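Local atomic coordinates of CCMAN5 (Cellulosimicrobium cellulans, PDB entry 2XSG), a protein that hydrolyses alpha-mannosidic bonds as a bacterial family 92 glycoside hydrolase, and enables mannose-6-phosphate modification of recombinant lysosomal enzymes made in yeast. Residues S169-S174 with T192-N197; Y200-T205 with S400-R405; F707-D712 with L747-G752; L606-A611 with F719-A724. All coordinates share one frame; numbering follows the deposited sequence.

Contact 1 (S169-S174 with T192-N197)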
loop_
_atom_site.group_PDB
_atom_site.type_symbol
_atom_site.label_atom_id
_atom_site.label_comp_id
_atom_site.label_asym_id
_atom_site.label_seq_id
_atom_site.Cartn_x
_atom_site.Cartn_y
_atom_site.Cartn_z
ATOM N N SER A 169 4.130 -15.224 11.643
ATOM C CA SER A 169 4.603 -16.599 11.824
ATOM C C SER A 169 6.058 -16.753 11.440
ATOM O O SER A 169 6.437 -16.500 10.291
ATOM C CB SER A 169 3.739 -17.586 11.006
ATOM O OG SER A 169 4.247 -18.909 11.088
ATOM N N ARG A 170 6.851 -17.164 12.421
ATOM C CA ARG A 170 8.238 -17.523 12.210
ATOM C C ARG A 170 8.299 -18.986 11.777
ATOM O O ARG A 170 7.776 -19.866 12.473
ATOM C CB ARG A 170 9.051 -17.286 13.498
ATOM C CG ARG A 170 10.391 -18.035 13.605
ATOM C CD ARG A 170 11.404 -17.664 12.487
ATOM N NE ARG A 170 11.872 -16.295 12.658
ATOM C CZ ARG A 170 11.599 -15.287 11.834
ATOM N NH1 ARG A 170 10.905 -15.472 10.710
ATOM N NH2 ARG A 170 12.057 -14.083 12.119
ATOM N N ARG A 171 8.916 -19.233 10.628
ATOM C CA ARG A 171 9.043 -20.607 10.102
ATOM C C ARG A 171 10.401 -21.227 10.399
ATOM O O ARG A 171 10.467 -22.355 10.874
ATOM C CB ARG A 171 8.704 -20.683 8.598
ATOM C CG ARG A 171 7.245 -20.299 8.271
ATOM C CD ARG A 171 6.249 -21.190 9.036
ATOM N NE ARG A 171 4.861 -20.710 9.002
ATOM C CZ ARG A 171 4.002 -20.965 8.012
ATOM N NH1 ARG A 171 4.389 -21.670 6.959
ATOM N NH2 ARG A 171 2.755 -20.506 8.063
ATOM N N SER A 172 11.470 -20.485 10.123
ATOM C CA SER A 172 12.822 -20.917 10.465
ATOM C C SER A 172 13.748 -19.702 10.562
ATOM O O SER A 172 13.463 -18.640 9.985
ATOM C CB SER A 172 13.364 -21.932 9.461
ATOM O OG SER A 172 13.501 -21.353 8.178
ATOM N N SER A 173 14.840 -19.857 11.303
ATOM C CA SER A 173 15.843 -18.802 11.400
ATOM C C SER A 173 17.212 -19.399 11.693
ATOM O O SER A 173 17.311 -20.558 12.128
ATOM C CB SER A 173 15.464 -17.788 12.496
ATOM O OG SER A 173 15.583 -18.383 13.783
ATOM N N SER A 174 18.264 -18.621 11.429
ATOM C CA SER A 174 19.633 -19.029 11.771
ATOM C C SER A 174 20.479 -17.829 12.108
ATOM O O SER A 174 20.179 -16.696 11.707
ATOM C CB SER A 174 20.299 -19.804 10.630
ATOM O OG SER A 174 20.523 -18.942 9.516
ATOM N N THR A 192 12.891 -16.961 7.862
ATOM C CA THR A 192 11.784 -17.365 6.993
ATOM C C THR A 192 10.485 -17.138 7.754
ATOM O O THR A 192 10.293 -17.646 8.868
ATOM C CB THR A 192 11.959 -18.827 6.498
ATOM O OG1 THR A 192 13.164 -18.910 5.728
ATOM C CG2 THR A 192 10.763 -19.308 5.636
ATOM N N GLY A 193 9.625 -16.311 7.173
ATOM C CA GLY A 193 8.352 -15.973 7.787
ATOM C C GLY A 193 7.197 -16.346 6.880
ATOM O O GLY A 193 7.388 -16.919 5.808
ATOM N N TYR A 194 5.987 -16.017 7.299
ATOM C CA TYR A 194 4.832 -16.270 6.472
ATOM C C TYR A 194 3.835 -15.141 6.672
ATOM O O TYR A 194 3.673 -14.646 7.789
ATOM C CB TYR A 194 4.210 -17.629 6.823
ATOM C CG TYR A 194 3.000 -18.006 5.983
ATOM C CD1 TYR A 194 1.726 -17.513 6.297
ATOM C CD2 TYR A 194 3.121 -18.869 4.884
ATOM C CE1 TYR A 194 0.606 -17.845 5.535
ATOM C CE2 TYR A 194 1.982 -19.225 4.107
ATOM C CZ TYR A 194 0.735 -18.706 4.452
ATOM O OH TYR A 194 -0.393 -19.009 3.713
ATOM N N PHE A 195 3.204 -14.715 5.581
ATOM C CA PHE A 195 2.042 -13.840 5.670
ATOM C C PHE A 195 1.051 -14.146 4.561
ATOM O O PHE A 195 1.419 -14.245 3.385
ATOM C CB PHE A 195 2.433 -12.362 5.639
ATOM C CG PHE A 195 1.260 -11.428 5.769
ATOM C CD1 PHE A 195 0.589 -11.287 6.996
ATOM C CD2 PHE A 195 0.795 -10.715 4.663
ATOM C CE1 PHE A 195 -0.513 -10.429 7.132
ATOM C CE2 PHE A 195 -0.305 -9.846 4.782
ATOM C CZ PHE A 195 -0.958 -9.694 6.019
ATOM N N TYR A 196 -0.203 -14.316 4.970
ATOM C CA TYR A 196 -1.353 -14.543 4.081
ATOM C C TYR A 196 -1.290 -15.789 3.184
ATOM O O TYR A 196 -1.847 -16.835 3.554
ATOM C CB TYR A 196 -1.740 -13.261 3.310
ATOM C CG TYR A 196 -3.140 -13.325 2.768
ATOM C CD1 TYR A 196 -4.255 -13.404 3.643
ATOM C CD2 TYR A 196 -3.369 -13.345 1.385
ATOM C CE1 TYR A 196 -5.551 -13.486 3.138
ATOM C CE2 TYR A 196 -4.666 -13.421 0.869
ATOM C CZ TYR A 196 -5.745 -13.494 1.749
ATOM O OH TYR A 196 -7.010 -13.572 1.239
ATOM N N ASN A 197 -0.627 -15.705 2.026
ATOM C CA ASN A 197 -0.569 -16.844 1.101
ATOM C C ASN A 197 0.759 -17.582 1.070
ATOM O O ASN A 197 0.819 -18.728 0.627
ATOM C CB ASN A 197 -0.869 -16.416 -0.348
ATOM C CG ASN A 197 -2.338 -16.129 -0.593
ATOM O OD1 ASN A 197 -3.225 -16.704 0.042
ATOM N ND2 ASN A 197 -2.601 -15.236 -1.534
#
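R171, exposed to solvent, reaches across the partner strand and ends flat over the Y194 ring. Its CB lies 3.9 Å from T192 CG2 and also close to T192 O; CG, beside the backbone N, passes T192 O and then G193 O. A bend at chi2 (-58°) turns the chain so that NE donates to S169 OG at 2.8 Å, in the guanidinium plane and nearly straight (168°). This bond helps hold the guanidinium on one face of the Y194 ring, the two planes only 11° apart and displaced so that NH2 sits over Y194 CG, 3.3 Å away, near the rim. Strands 169-179 and 185-195 form an antiparallel hairpin in the N-terminal domain, and here it carries a classic beta bulge: R171 and S172 both face T192. T192 O therefore takes a hydrogen bond from R171 N at 2.7 Å and a weak one from S172 N, while T192 N donates to S172 O at 2.8 Å. R170 NH1, brought round by bends at chi2 and chi3, comes in from the face that bears R170 and gives T192 O a third, weak bond at 2.9 Å. The R170 guanidinium is buried, with NE bonded to L163 O and NH2 in a salt bridge to D78.

Contact 2 (Y200-T205 with S400-R405)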
loop_
_atom_site.group_PDB
_atom_site.type_symbol
_atom_site.label_atom_id
_atom_site.label_comp_id
_atom_site.label_asym_id
_atom_site.label_seq_id
_atom_site.Cartn_x
_atom_site.Cartn_y
_atom_site.Cartn_z
ATOM N N TYR A 200 8.290 -16.510 2.869
ATOM C CA TYR A 200 9.348 -15.701 2.258
ATOM C C TYR A 200 10.642 -15.906 3.066
ATOM O O TYR A 200 10.598 -16.173 4.258
ATOM C CB TYR A 200 8.971 -14.212 2.255
ATOM C CG TYR A 200 8.867 -13.638 3.656
ATOM C CD1 TYR A 200 7.656 -13.626 4.345
ATOM C CD2 TYR A 200 9.997 -13.120 4.298
ATOM C CE1 TYR A 200 7.577 -13.115 5.642
ATOM C CE2 TYR A 200 9.926 -12.627 5.598
ATOM C CZ TYR A 200 8.719 -12.629 6.257
ATOM O OH TYR A 200 8.670 -12.133 7.536
ATOM N N THR A 201 11.786 -15.782 2.408
ATOM C CA THR A 201 13.065 -15.825 3.106
ATOM C C THR A 201 13.910 -14.588 2.790
ATOM O O THR A 201 14.002 -14.167 1.630
ATOM C CB THR A 201 13.835 -17.093 2.727
ATOM O OG1 THR A 201 13.061 -18.231 3.131
ATOM C CG2 THR A 201 15.221 -17.136 3.408
ATOM N N LEU A 202 14.518 -14.027 3.829
ATOM C CA LEU A 202 15.497 -12.939 3.692
ATOM C C LEU A 202 16.781 -13.285 4.424
ATOM O O LEU A 202 16.746 -13.880 5.512
ATOM C CB LEU A 202 14.928 -11.630 4.244
ATOM C CG LEU A 202 13.884 -10.915 3.379
ATOM C CD1 LEU A 202 13.301 -9.776 4.181
ATOM C CD2 LEU A 202 14.515 -10.383 2.058
ATOM N N TYR A 203 17.917 -12.942 3.815
ATOM C CA TYR A 203 19.225 -13.115 4.449
ATOM C C TYR A 203 19.657 -11.804 5.079
ATOM O O TYR A 203 19.260 -10.724 4.622
ATOM C CB TYR A 203 20.268 -13.637 3.440
ATOM C CG TYR A 203 19.839 -14.945 2.835
ATOM C CD1 TYR A 203 19.068 -14.971 1.676
ATOM C CD2 TYR A 203 20.150 -16.156 3.446
ATOM C CE1 TYR A 203 18.637 -16.156 1.113
ATOM C CE2 TYR A 203 19.703 -17.383 2.893
ATOM C CZ TYR A 203 18.954 -17.364 1.724
ATOM O OH TYR A 203 18.523 -18.543 1.147
ATOM N N TYR A 204 20.441 -11.890 6.151
ATOM C CA TYR A 204 20.860 -10.671 6.844
ATOM C C TYR A 204 22.346 -10.721 7.240
ATOM O O TYR A 204 22.916 -11.785 7.408
ATOM C CB TYR A 204 19.958 -10.406 8.075
ATOM C CG TYR A 204 20.201 -11.417 9.171
ATOM C CD1 TYR A 204 21.141 -11.168 10.172
ATOM C CD2 TYR A 204 19.539 -12.653 9.172
ATOM C CE1 TYR A 204 21.399 -12.102 11.158
ATOM C CE2 TYR A 204 19.800 -13.609 10.155
ATOM C CZ TYR A 204 20.734 -13.324 11.138
ATOM O OH TYR A 204 21.002 -14.243 12.116
ATOM N N THR A 205 22.949 -9.542 7.396
ATOM C CA THR A 205 24.227 -9.382 8.074
ATOM C C THR A 205 24.087 -8.182 9.017
ATOM O O THR A 205 23.456 -7.192 8.662
ATOM C CB THR A 205 25.408 -9.165 7.075
ATOM O OG1 THR A 205 26.635 -9.050 7.808
ATOM C CG2 THR A 205 25.208 -7.884 6.255
ATOM N N SER A 400 10.634 -13.786 -2.327
ATOM C CA SER A 400 11.931 -13.129 -2.065
ATOM C C SER A 400 11.865 -12.063 -0.975
ATOM O O SER A 400 12.899 -11.664 -0.435
ATOM C CB SER A 400 12.544 -12.552 -3.364
ATOM O OG SER A 400 11.890 -11.370 -3.795
ATOM N N VAL A 401 10.644 -11.615 -0.670
ATOM C CA VAL A 401 10.351 -10.585 0.347
ATOM C C VAL A 401 8.962 -10.914 0.911
ATOM O O VAL A 401 8.207 -11.645 0.258
ATOM C CB VAL A 401 10.298 -9.167 -0.264
ATOM C CG1 VAL A 401 11.656 -8.743 -0.838
ATOM C CG2 VAL A 401 9.202 -9.071 -1.333
ATOM N N PRO A 402 8.609 -10.387 2.113
ATOM C CA PRO A 402 7.247 -10.585 2.575
ATOM C C PRO A 402 6.291 -10.069 1.520
ATOM O O PRO A 402 6.562 -9.047 0.874
ATOM C CB PRO A 402 7.154 -9.731 3.851
ATOM C CG PRO A 402 8.406 -8.995 3.965
ATOM C CD PRO A 402 9.424 -9.651 3.096
ATOM N N THR A 403 5.197 -10.792 1.322
ATOM C CA THR A 403 4.276 -10.474 0.235
ATOM C C THR A 403 2.858 -10.913 0.598
ATOM O O THR A 403 2.639 -11.557 1.633
ATOM C CB THR A 403 4.765 -11.104 -1.080
ATOM O OG1 THR A 403 4.091 -10.511 -2.201
ATOM C CG2 THR A 403 4.573 -12.642 -1.072
ATOM N N VAL A 404 1.882 -10.545 -0.223
ATOM C CA VAL A 404 0.488 -10.787 0.157
ATOM C C VAL A 404 -0.257 -11.628 -0.877
ATOM O O VAL A 404 -0.489 -12.797 -0.649
ATOM C CB VAL A 404 -0.272 -9.483 0.435
ATOM C CG1 VAL A 404 -1.654 -9.776 1.044
ATOM C CG2 VAL A 404 0.548 -8.568 1.356
ATOM N N ARG A 405 -0.632 -11.020 -2.000
ATOM C CA ARG A 405 -1.569 -11.647 -2.947
ATOM C C ARG A 405 -1.461 -10.971 -4.323
ATOM O O ARG A 405 -0.948 -9.850 -4.427
ATOM C CB ARG A 405 -3.010 -11.612 -2.404
ATOM C CG ARG A 405 -3.601 -10.207 -2.237
ATOM C CD ARG A 405 -4.943 -10.213 -1.510
ATOM N NE ARG A 405 -5.927 -11.135 -2.064
ATOM C CZ ARG A 405 -7.149 -11.326 -1.575
ATOM N NH1 ARG A 405 -7.567 -10.629 -0.540
ATOM N NH2 ARG A 405 -7.970 -12.190 -2.156
#
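Extended strand 200-205 and irregular 400-405 meet by their first three residues and then run apart, with Y200 and P402 as the closest backbone pair (CA to CA 5.5 Å) and no hydrogen bond between the two segments. Y200 holds its CG in the crowded position between the backbone N and the carbonyl carbon (chi1 65°), which lays one ring face against P402. P402 CB sits 3.9 Å from the ring centroid and 14° off its normal, a CH-pi contact over the face. Across that face, P402 CA lies 3.5 Å from Y200 CD1, while P402 CD covers the opposite flank at 3.7 Å from Y200 CD2. Strand 198-208 belongs to the large antiparallel sheet of the N-terminal domain and the loop to the catalytic domain, so this buried proline-on-tyrosine packing is part of the interface between them. L202 crosses P402 at about a right angle, its CD1 4.0 Å from P402 CD. Its other methyl, CD2, rests 3.2 Å from S400 O. Nearer the backbone, Y200 CB is 3.3 Å from V401 O. Beyond the ring, Y200 OH hydrogen-bonds to D78 and N166, and S400 OG to D349.

Contact 3 (F707-D712 with L747-G752)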
loop_
_atom_site.group_PDB
_atom_site.type_symbol
_atom_site.label_atom_id
_atom_site.label_comp_id
_atom_site.label_asym_id
_atom_site.label_seq_id
_atom_site.Cartn_x
_atom_site.Cartn_y
_atom_site.Cartn_z
ATOM N N PHE A 707 4.181 18.475 -15.680
ATOM C CA PHE A 707 2.723 18.612 -15.799
ATOM C C PHE A 707 2.250 19.630 -14.769
ATOM O O PHE A 707 2.610 19.557 -13.596
ATOM C CB PHE A 707 2.013 17.277 -15.581
ATOM C CG PHE A 707 0.505 17.377 -15.556
ATOM C CD1 PHE A 707 -0.217 17.570 -16.737
ATOM C CD2 PHE A 707 -0.190 17.272 -14.349
ATOM C CE1 PHE A 707 -1.612 17.643 -16.718
ATOM C CE2 PHE A 707 -1.584 17.356 -14.316
ATOM C CZ PHE A 707 -2.300 17.541 -15.505
ATOM N N THR A 708 1.464 20.598 -15.208
ATOM C CA THR A 708 0.992 21.598 -14.269
ATOM C C THR A 708 -0.517 21.638 -14.305
ATOM O O THR A 708 -1.117 21.866 -15.355
ATOM C CB THR A 708 1.634 22.983 -14.545
ATOM O OG1 THR A 708 3.039 22.810 -14.748
ATOM C CG2 THR A 708 1.429 23.940 -13.376
ATOM N N VAL A 709 -1.129 21.373 -13.159
ATOM C CA VAL A 709 -2.560 21.544 -13.014
ATOM C C VAL A 709 -2.795 22.689 -12.039
ATOM O O VAL A 709 -2.291 22.670 -10.913
ATOM C CB VAL A 709 -3.287 20.229 -12.609
ATOM C CG1 VAL A 709 -2.813 19.686 -11.247
ATOM C CG2 VAL A 709 -4.815 20.426 -12.607
ATOM N N THR A 710 -3.524 23.706 -12.495
ATOM C CA THR A 710 -3.895 24.835 -11.631
ATOM C C THR A 710 -5.397 24.884 -11.360
ATOM O O THR A 710 -6.216 24.451 -12.184
ATOM C CB THR A 710 -3.455 26.201 -12.214
ATOM O OG1 THR A 710 -3.791 26.254 -13.606
ATOM C CG2 THR A 710 -1.961 26.414 -12.025
ATOM N N ALA A 711 -5.746 25.425 -10.198
ATOM C CA ALA A 711 -7.135 25.564 -9.793
ATOM C C ALA A 711 -7.321 26.992 -9.295
ATOM O O ALA A 711 -7.174 27.295 -8.106
ATOM C CB ALA A 711 -7.497 24.524 -8.725
ATOM N N ASP A 712 -7.612 27.877 -10.241
ATOM C CA ASP A 712 -7.635 29.302 -9.963
ATOM C C ASP A 712 -8.809 29.643 -9.066
ATOM O O ASP A 712 -9.935 29.282 -9.353
ATOM C CB ASP A 712 -7.654 30.088 -11.272
ATOM C CG ASP A 712 -6.298 30.088 -11.953
ATOM O OD1 ASP A 712 -6.108 29.368 -12.969
ATOM O OD2 ASP A 712 -5.399 30.802 -11.445
ATOM N N LEU A 747 -2.918 22.163 -17.516
ATOM C CA LEU A 747 -4.359 22.023 -17.300
ATOM C C LEU A 747 -4.769 23.054 -16.252
ATOM O O LEU A 747 -4.357 22.976 -15.097
ATOM C CB LEU A 747 -4.697 20.601 -16.854
ATOM C CG LEU A 747 -6.148 20.189 -16.547
ATOM C CD1 LEU A 747 -7.002 20.217 -17.804
ATOM C CD2 LEU A 747 -6.170 18.800 -15.937
ATOM N N ALA A 748 -5.554 24.039 -16.676
ATOM C CA ALA A 748 -5.927 25.151 -15.817
ATOM C C ALA A 748 -7.421 25.172 -15.550
ATOM O O ALA A 748 -8.214 25.340 -16.470
ATOM C CB ALA A 748 -5.495 26.466 -16.443
ATOM N N PHE A 749 -7.803 25.024 -14.290
ATOM C CA PHE A 749 -9.208 25.109 -13.921
ATOM C C PHE A 749 -9.567 26.456 -13.293
ATOM O O PHE A 749 -8.746 27.060 -12.616
ATOM C CB PHE A 749 -9.582 23.979 -12.964
ATOM C CG PHE A 749 -9.457 22.617 -13.562
ATOM C CD1 PHE A 749 -10.367 22.177 -14.522
ATOM C CD2 PHE A 749 -8.435 21.766 -13.165
ATOM C CE1 PHE A 749 -10.249 20.911 -15.078
ATOM C CE2 PHE A 749 -8.308 20.510 -13.718
ATOM C CZ PHE A 749 -9.218 20.071 -14.671
ATOM N N ARG A 750 -10.790 26.916 -13.536
ATOM C CA ARG A 750 -11.354 28.067 -12.825
ATOM C C ARG A 750 -12.368 27.512 -11.824
ATOM O O ARG A 750 -13.339 26.856 -12.210
ATOM C CB ARG A 750 -12.017 29.039 -13.821
ATOM C CG ARG A 750 -12.472 30.397 -13.248
ATOM C CD ARG A 750 -13.127 31.295 -14.341
ATOM N NE ARG A 750 -12.252 31.466 -15.511
ATOM C CZ ARG A 750 -12.564 32.127 -16.632
ATOM N NH1 ARG A 750 -13.752 32.715 -16.785
ATOM N NH2 ARG A 750 -11.669 32.198 -17.619
ATOM N N MET A 751 -12.126 27.747 -10.536
ATOM C CA MET A 751 -12.966 27.182 -9.468
ATOM C C MET A 751 -13.978 28.186 -8.942
ATOM O O MET A 751 -13.784 29.392 -9.067
ATOM C CB MET A 751 -12.096 26.685 -8.325
ATOM C CG MET A 751 -10.945 25.802 -8.749
ATOM S SD MET A 751 -11.489 24.302 -9.603
ATOM C CE MET A 751 -12.174 23.304 -8.293
ATOM N N GLY A 752 -15.057 27.687 -8.345
ATOM C CA GLY A 752 -16.103 28.546 -7.793
ATOM C C GLY A 752 -16.907 27.808 -6.740
ATOM O O GLY A 752 -16.769 26.595 -6.559
#
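V709 CG2 is at the apolar centre, where it meets L747 CD2 at 3.9 Å and the edge of the F749 ring at CE2, 3.7 Å away. Strands 706-712 and 746-752 run parallel here, their axes 24° apart, as the one parallel pair in the six-stranded mixed sheet of the catalytic region. The valine puts CG2 anti to its backbone N and CG1 in the crowded position, so that CG2 leans across to the neighbouring strand. F707 closes one end of this row: its ring lies alongside L747, with CZ touching L747 CD2 at the ring edge. At the other end A711 CB packs against M751 CG at 3.7 Å, and bends at chi2 and chi3 fold the methionine so that its sulphur also approaches the alanine methyl. These side chains share the buried face of the sheet; F749 also reaches V721 and A724 of the adjoining strand 720-726, and L747 touches F731.

Between the strands five backbone hydrogen bonds alternate in direction. L747 N gives to T708 O almost along the C=O axis, and T710 N returns one to L747 O; F749 N to T710 O, at 2.7 Å, comes in above the carbonyl plane. D712 N to F749 O and M751 N to D712 O continue the pattern. On the opposite, more polar face T710, A748, D712 and R750 emerge, the last two exposed. D712 and R750 are paired in register, but their charged groups stay apart, with D712 OD1 7.0 Å from R750 NE. T710 OG1, in the crowded position at chi1 45°, lies 3.3 Å from A748 CB.

Contact 4 (L606-A611 with F719-A724)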
loop_
_atom_site.group_PDB
_atom_site.type_symbol
_atom_site.label_atom_id
_atom_site.label_comp_id
_atom_site.label_asym_id
_atom_site.label_seq_id
_atom_site.Cartn_x
_atom_site.Cartn_y
_atom_site.Cartn_z
ATOM N N LEU A 606 -21.099 16.853 -9.162
ATOM C CA LEU A 606 -21.268 15.973 -8.006
ATOM C C LEU A 606 -20.002 15.176 -7.704
ATOM O O LEU A 606 -19.700 14.902 -6.547
ATOM C CB LEU A 606 -22.477 15.035 -8.177
ATOM C CG LEU A 606 -23.889 15.666 -8.185
ATOM C CD1 LEU A 606 -24.912 14.586 -8.434
ATOM C CD2 LEU A 606 -24.209 16.423 -6.877
ATOM N N THR A 607 -19.266 14.815 -8.747
ATOM C CA THR A 607 -17.954 14.184 -8.604
ATOM C C THR A 607 -17.012 15.150 -7.880
ATOM O O THR A 607 -16.364 14.786 -6.892
ATOM C CB THR A 607 -17.407 13.714 -9.978
ATOM O OG1 THR A 607 -18.007 12.455 -10.317
ATOM C CG2 THR A 607 -15.868 13.537 -9.965
ATOM N N GLN A 608 -16.998 16.399 -8.331
ATOM C CA GLN A 608 -16.185 17.433 -7.697
ATOM C C GLN A 608 -16.521 17.596 -6.225
ATOM O O GLN A 608 -15.622 17.629 -5.383
ATOM C CB GLN A 608 -16.356 18.763 -8.429
ATOM C CG GLN A 608 -15.818 18.712 -9.846
ATOM C CD GLN A 608 -16.604 19.586 -10.806
ATOM O OE1 GLN A 608 -17.065 20.674 -10.449
ATOM N NE2 GLN A 608 -16.754 19.112 -12.031
ATOM N N LYS A 609 -17.813 17.683 -5.919
ATOM C CA LYS A 609 -18.261 17.794 -4.530
ATOM C C LYS A 609 -17.764 16.631 -3.687
ATOM O O LYS A 609 -17.154 16.834 -2.626
ATOM C CB LYS A 609 -19.792 17.867 -4.440
ATOM C CG LYS A 609 -20.315 18.119 -3.007
ATOM C CD LYS A 609 -21.858 18.035 -2.870
ATOM C CE LYS A 609 -22.351 16.612 -3.159
ATOM N NZ LYS A 609 -23.794 16.431 -2.861
ATOM N N TRP A 610 -18.032 15.418 -4.157
ATOM C CA TRP A 610 -17.708 14.215 -3.395
ATOM C C TRP A 610 -16.225 13.966 -3.244
ATOM O O TRP A 610 -15.783 13.521 -2.176
ATOM C CB TRP A 610 -18.424 12.986 -3.976
ATOM C CG TRP A 610 -19.862 12.998 -3.561
ATOM C CD1 TRP A 610 -20.960 13.209 -4.361
ATOM C CD2 TRP A 610 -20.356 12.863 -2.220
ATOM N NE1 TRP A 610 -22.105 13.182 -3.592
ATOM C CE2 TRP A 610 -21.761 12.966 -2.280
ATOM C CE3 TRP A 610 -19.743 12.626 -0.974
ATOM C CZ2 TRP A 610 -22.564 12.856 -1.146
ATOM C CZ3 TRP A 610 -20.542 12.523 0.155
ATOM C CH2 TRP A 610 -21.938 12.635 0.060
ATOM N N ALA A 611 -15.460 14.260 -4.299
ATOM C CA ALA A 611 -13.996 14.179 -4.231
ATOM C C ALA A 611 -13.441 15.123 -3.163
ATOM O O ALA A 611 -12.680 14.698 -2.288
ATOM C CB ALA A 611 -13.361 14.459 -5.583
ATOM N N PHE A 719 -14.817 24.536 -4.633
ATOM C CA PHE A 719 -14.300 23.241 -5.071
ATOM C C PHE A 719 -14.982 22.718 -6.346
ATOM O O PHE A 719 -14.791 21.566 -6.725
ATOM C CB PHE A 719 -14.403 22.219 -3.921
ATOM C CG PHE A 719 -15.769 22.135 -3.305
ATOM C CD1 PHE A 719 -16.797 21.453 -3.950
ATOM C CD2 PHE A 719 -16.036 22.749 -2.076
ATOM C CE1 PHE A 719 -18.071 21.383 -3.386
ATOM C CE2 PHE A 719 -17.295 22.675 -1.504
ATOM C CZ PHE A 719 -18.320 21.996 -2.161
ATOM N N TYR A 720 -15.801 23.559 -6.982
ATOM C CA TYR A 720 -16.495 23.196 -8.232
ATOM C C TYR A 720 -15.773 23.843 -9.396
ATOM O O TYR A 720 -15.380 25.016 -9.318
ATOM C CB TYR A 720 -17.942 23.700 -8.251
ATOM C CG TYR A 720 -18.907 23.064 -7.260
ATOM C CD1 TYR A 720 -19.381 21.773 -7.458
ATOM C CD2 TYR A 720 -19.364 23.770 -6.151
ATOM C CE1 TYR A 720 -20.251 21.193 -6.581
ATOM C CE2 TYR A 720 -20.258 23.190 -5.246
ATOM C CZ TYR A 720 -20.705 21.897 -5.486
ATOM O OH TYR A 720 -21.586 21.282 -4.623
ATOM N N VAL A 721 -15.598 23.087 -10.479
ATOM C CA VAL A 721 -14.987 23.615 -11.699
ATOM C C VAL A 721 -16.013 24.473 -12.440
ATOM O O VAL A 721 -17.146 24.062 -12.594
ATOM C CB VAL A 721 -14.444 22.488 -12.594
ATOM C CG1 VAL A 721 -13.922 23.041 -13.916
ATOM C CG2 VAL A 721 -13.349 21.708 -11.848
ATOM N N GLN A 722 -15.614 25.685 -12.839
ATOM C CA GLN A 722 -16.498 26.601 -13.577
ATOM C C GLN A 722 -16.180 26.584 -15.063
ATOM O O GLN A 722 -17.061 26.761 -15.892
ATOM C CB GLN A 722 -16.361 28.039 -13.057
ATOM C CG GLN A 722 -16.514 28.170 -11.557
ATOM C CD GLN A 722 -17.874 27.675 -11.041
ATOM O OE1 GLN A 722 -17.951 26.719 -10.249
ATOM N NE2 GLN A 722 -18.942 28.328 -11.474
ATOM N N SER A 723 -14.902 26.405 -15.384
ATOM C CA SER A 723 -14.433 26.344 -16.761
ATOM C C SER A 723 -13.022 25.797 -16.719
ATOM O O SER A 723 -12.432 25.705 -15.633
ATOM C CB SER A 723 -14.450 27.731 -17.418
ATOM O OG SER A 723 -13.331 28.488 -17.004
ATOM N N ALA A 724 -12.482 25.432 -17.883
ATOM C CA ALA A 724 -11.128 24.858 -17.952
ATOM C C ALA A 724 -10.450 25.161 -19.269
ATOM O O ALA A 724 -11.132 25.378 -20.274
ATOM C CB ALA A 724 -11.187 23.352 -17.724
HETATM O O HOH W 1 -19.076 22.245 -11.436
#
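Q608 OE1 makes the polar link between helix 604-616 and strand 720-726, accepting a hydrogen bond from V721 N at 2.8 Å; a bend at chi2 (147°) brings the amide to the strand. The bond is fairly straight at hydrogen (158°), but the donor stands 56° out of the amide plane. A water lies 2.7 Å from Q608 OE1 and 2.9 Å from V721 O, so that the N-H and C=O of V721 are both linked to the amide, one directly and one through the water. OE1 also lies in the plane of the Y720 ring, at its edge. Around this point the packing is mostly of carbon on ring: K609 CA is 3.8 Å from F719 CE1, which in turn rests over one face of the Y720 ring. K609 CD makes a van der Waals contact with Y720 OH at 3.7 Å. In the second shell, K609 NZ leads away to a salt bridge with E573, which also accepts a bond from W610 NE1. V721 also packs on F749 and M751 of the adjoining strand 746-752, in the same sheet. A main-chain N-H and a water both approach OE1, which probably offsets the cost of burying it, although the N-H comes in well above the amide plane.

How the contacts relate
The four contacts fall into two pairs on opposite sides of the chain's centre, contacts 1 and 3 lying about 49 Å apart between centres. Contact 2 ties the N-terminal sheet of contact 1 to a catalytic-domain loop; in that sheet T192 OG1 lies 2.7 Å from T201 OG1, a probable hydrogen bond. Contact 4 brings a helix to the sheet of contact 3 through strand 720-726, the neighbour of 746-752, where R750 O lies 2.6 Å from Q722 N, a probable hydrogen bond. Contacts 2 and 4 are buried, yet the first is apolar while the second hinges on one amide oxygen and a water. Contacts 1 and 3 are partly buried strand pairings, antiparallel with a bulge and regular parallel respectively.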